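Local coordinates for thiamine-binding periplasmic protein (Escherichia coli, PDB 2QRY) that binds thiamine, thiamine phosphate and thiamine diphosphate in the periplasm as the solute-binding component of the ThiBPQ ABC transporter for thiamine import, at residues Gln263-Phe268 with Pro272-Ala277. Numbering follows the deposited sequence.
Sequences QKFLQF and PAFQNA
Phe-268 and Phe-274 meet at the tight corner between helix 259-269 and the short helix 272-275, part of the type 2 periplasmic-binding-protein fold. The alpha carbons of the two phenylalanines come closest across the corner, 6.6 Å from CA to CA. Their side chains cross at about a right angle. CE1 of Phe-268 arrives at the edge of the Phe-274 ring, near its plane, 3.8 Å from CD1. In return, the Phe-274 CB lies over one face of the Phe-268 ring. CG of Phe-268, anti to the backbone N (chi1 157°), carries that ring out toward the second helix. The other ring edge, at CE2, meets Ala-273, whose CB points toward the first helix and approaches CE2 obliquely at 3.4 Å. Phe-265, one helical turn earlier, adds a lighter apolar touch as its CZ approaches Phe-274 CE1 obliquely at 4.2 Å. The cluster rests on helix 40-48 and strand 81-86: Val-43 touches both Phe-268 and Phe-274, Leu-83 lies against Phe-265 and Phe-274, and the Phe-47 ring meets Phe-265 edge-to-face. Strand 81-86 pairs parallel with 24-29 and antiparallel with 243-252. The Phe-274 side chain is about 11 Å from the bound thiamin phosphate. At the turn itself, the carbonyl O of Phe-268 is hydrogen-bonded to the Ser-271 hydroxyl. Farther along, Pro-272 O takes two bonds from Asn-276, from the backbone N and from the side-chain ND2 (2.8 Å), which reach it from opposite faces of the carbonyl plane.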
loop_
_atom_site.group_PDB
_atom_site.type_symbol
_atom_site.label_atom_id
_atom_site.label_comp_id
_atom_site.label_asym_id
_atom_site.label_seq_id
_atom_site.Cartn_x
_atom_site.Cartn_y
_atom_site.Cartn_z
ATOM N N GLN A 263 12.888 -4.053 -17.646
ATOM C CA GLN A 263 13.636 -2.889 -17.209
ATOM C C GLN A 263 13.156 -1.596 -17.859
ATOM O O GLN A 263 13.265 -0.522 -17.264
ATOM C CB GLN A 263 15.123 -3.135 -17.459
ATOM C CG GLN A 263 15.568 -4.405 -16.755
ATOM C CD GLN A 263 17.033 -4.735 -16.927
ATOM O OE1 GLN A 263 17.530 -4.869 -18.047
ATOM N NE2 GLN A 263 17.737 -4.887 -15.807
ATOM N N LYS A 264 12.619 -1.694 -19.069
ATOM C CA LYS A 264 12.110 -0.507 -19.733
ATOM C C LYS A 264 10.809 -0.124 -19.041
ATOM O O LYS A 264 10.420 1.043 -19.015
ATOM C CB LYS A 264 11.876 -0.762 -21.228
ATOM C CG LYS A 264 13.158 -1.052 -21.998
ATOM C CD LYS A 264 13.103 -0.547 -23.431
ATOM C CE LYS A 264 12.104 -1.312 -24.284
ATOM N NZ LYS A 264 12.124 -0.820 -25.699
ATOM N N PHE A 265 10.139 -1.119 -18.467
ATOM C CA PHE A 265 8.895 -0.858 -17.758
ATOM C C PHE A 265 9.184 -0.199 -16.416
ATOM O O PHE A 265 8.452 0.688 -15.984
ATOM C CB PHE A 265 8.109 -2.150 -17.541
ATOM C CG PHE A 265 6.867 -1.959 -16.723
ATOM C CD1 PHE A 265 6.898 -2.113 -15.341
ATOM C CD2 PHE A 265 5.680 -1.567 -17.328
ATOM C CE1 PHE A 265 5.767 -1.876 -14.578
ATOM C CE2 PHE A 265 4.542 -1.325 -16.575
ATOM C CZ PHE A 265 4.586 -1.480 -15.196
ATOM N N LEU A 266 10.256 -0.632 -15.762
ATOM C CA LEU A 266 10.636 -0.073 -14.470
ATOM C C LEU A 266 11.102 1.380 -14.592
ATOM O O LEU A 266 10.813 2.202 -13.724
ATOM C CB LEU A 266 11.732 -0.928 -13.823
ATOM C CG LEU A 266 11.297 -2.341 -13.398
ATOM C CD1 LEU A 266 12.489 -3.117 -12.856
ATOM C CD2 LEU A 266 10.194 -2.253 -12.345
ATOM N N GLN A 267 11.817 1.696 -15.670
ATOM C CA GLN A 267 12.303 3.058 -15.883
ATOM C C GLN A 267 11.125 3.955 -16.233
ATOM O O GLN A 267 10.999 5.065 -15.724
ATOM C CB GLN A 267 13.326 3.093 -17.024
ATOM C CG GLN A 267 13.966 4.462 -17.267
ATOM C CD GLN A 267 14.890 4.894 -16.137
ATOM O OE1 GLN A 267 15.852 4.198 -15.800
ATOM N NE2 GLN A 267 14.604 6.055 -15.551
ATOM N N PHE A 268 10.268 3.453 -17.113
ATOM C CA PHE A 268 9.086 4.176 -17.557
ATOM C C PHE A 268 8.126 4.412 -16.397
ATOM O O PHE A 268 7.308 5.333 -16.416
ATOM C CB PHE A 268 8.406 3.377 -18.674
ATOM C CG PHE A 268 6.953 3.687 -18.853
ATOM C CD1 PHE A 268 5.985 2.955 -18.170
ATOM C CD2 PHE A 268 6.546 4.715 -19.695
ATOM C CE1 PHE A 268 4.630 3.243 -18.324
ATOM C CE2 PHE A 268 5.193 5.014 -19.858
ATOM C CZ PHE A 268 4.235 4.277 -19.172
ATOM N N PRO A 272 6.970 10.510 -16.041
ATOM C CA PRO A 272 5.692 11.224 -16.078
ATOM C C PRO A 272 4.510 10.467 -16.678
ATOM O O PRO A 272 3.401 10.524 -16.147
ATOM C CB PRO A 272 6.027 12.483 -16.874
ATOM C CG PRO A 272 7.448 12.742 -16.483
ATOM C CD PRO A 272 8.050 11.358 -16.576
ATOM N N ALA A 273 4.730 9.770 -17.786
ATOM C CA ALA A 273 3.642 9.032 -18.426
ATOM C C ALA A 273 2.975 8.077 -17.434
ATOM O O ALA A 273 1.776 7.802 -17.519
ATOM C CB ALA A 273 4.172 8.257 -19.625
ATOM N N PHE A 274 3.768 7.585 -16.487
ATOM C CA PHE A 274 3.288 6.661 -15.462
ATOM C C PHE A 274 2.744 7.467 -14.288
ATOM O O PHE A 274 1.545 7.462 -14.006
ATOM C CB PHE A 274 4.450 5.779 -14.979
ATOM C CG PHE A 274 4.031 4.637 -14.096
ATOM C CD1 PHE A 274 3.696 3.402 -14.645
ATOM C CD2 PHE A 274 3.971 4.795 -12.713
ATOM C CE1 PHE A 274 3.308 2.335 -13.827
ATOM C CE2 PHE A 274 3.585 3.739 -11.889
ATOM C CZ PHE A 274 3.252 2.502 -12.450
ATOM N N GLN A 275 3.660 8.162 -13.620
ATOM C CA GLN A 275 3.368 8.994 -12.460
ATOM C C GLN A 275 2.124 9.865 -12.586
ATOM O O GLN A 275 1.394 10.050 -11.619
ATOM C CB GLN A 275 4.579 9.871 -12.167
ATOM C CG GLN A 275 5.810 9.077 -11.773
ATOM C CD GLN A 275 5.610 8.326 -10.470
ATOM O OE1 GLN A 275 5.548 7.094 -10.444
ATOM N NE2 GLN A 275 5.498 9.070 -9.380
ATOM N N ASN A 276 1.893 10.398 -13.779
ATOM C CA ASN A 276 0.742 11.251 -14.034
ATOM C C ASN A 276 -0.583 10.536 -13.804
ATOM O O ASN A 276 -1.623 11.184 -13.663
ATOM C CB ASN A 276 0.786 11.780 -15.475
ATOM C CG ASN A 276 1.472 13.125 -15.584
ATOM O OD1 ASN A 276 1.029 14.104 -14.991
ATOM N ND2 ASN A 276 2.558 13.181 -16.347
ATOM N N ALA A 277 -0.558 9.206 -13.775
ATOM C CA ALA A 277 -1.791 8.450 -13.565
ATOM C C ALA A 277 -1.940 7.969 -12.127
ATOM O O ALA A 277 -2.987 7.446 -11.748
ATOM C CB ALA A 277 -1.854 7.268 -14.526
#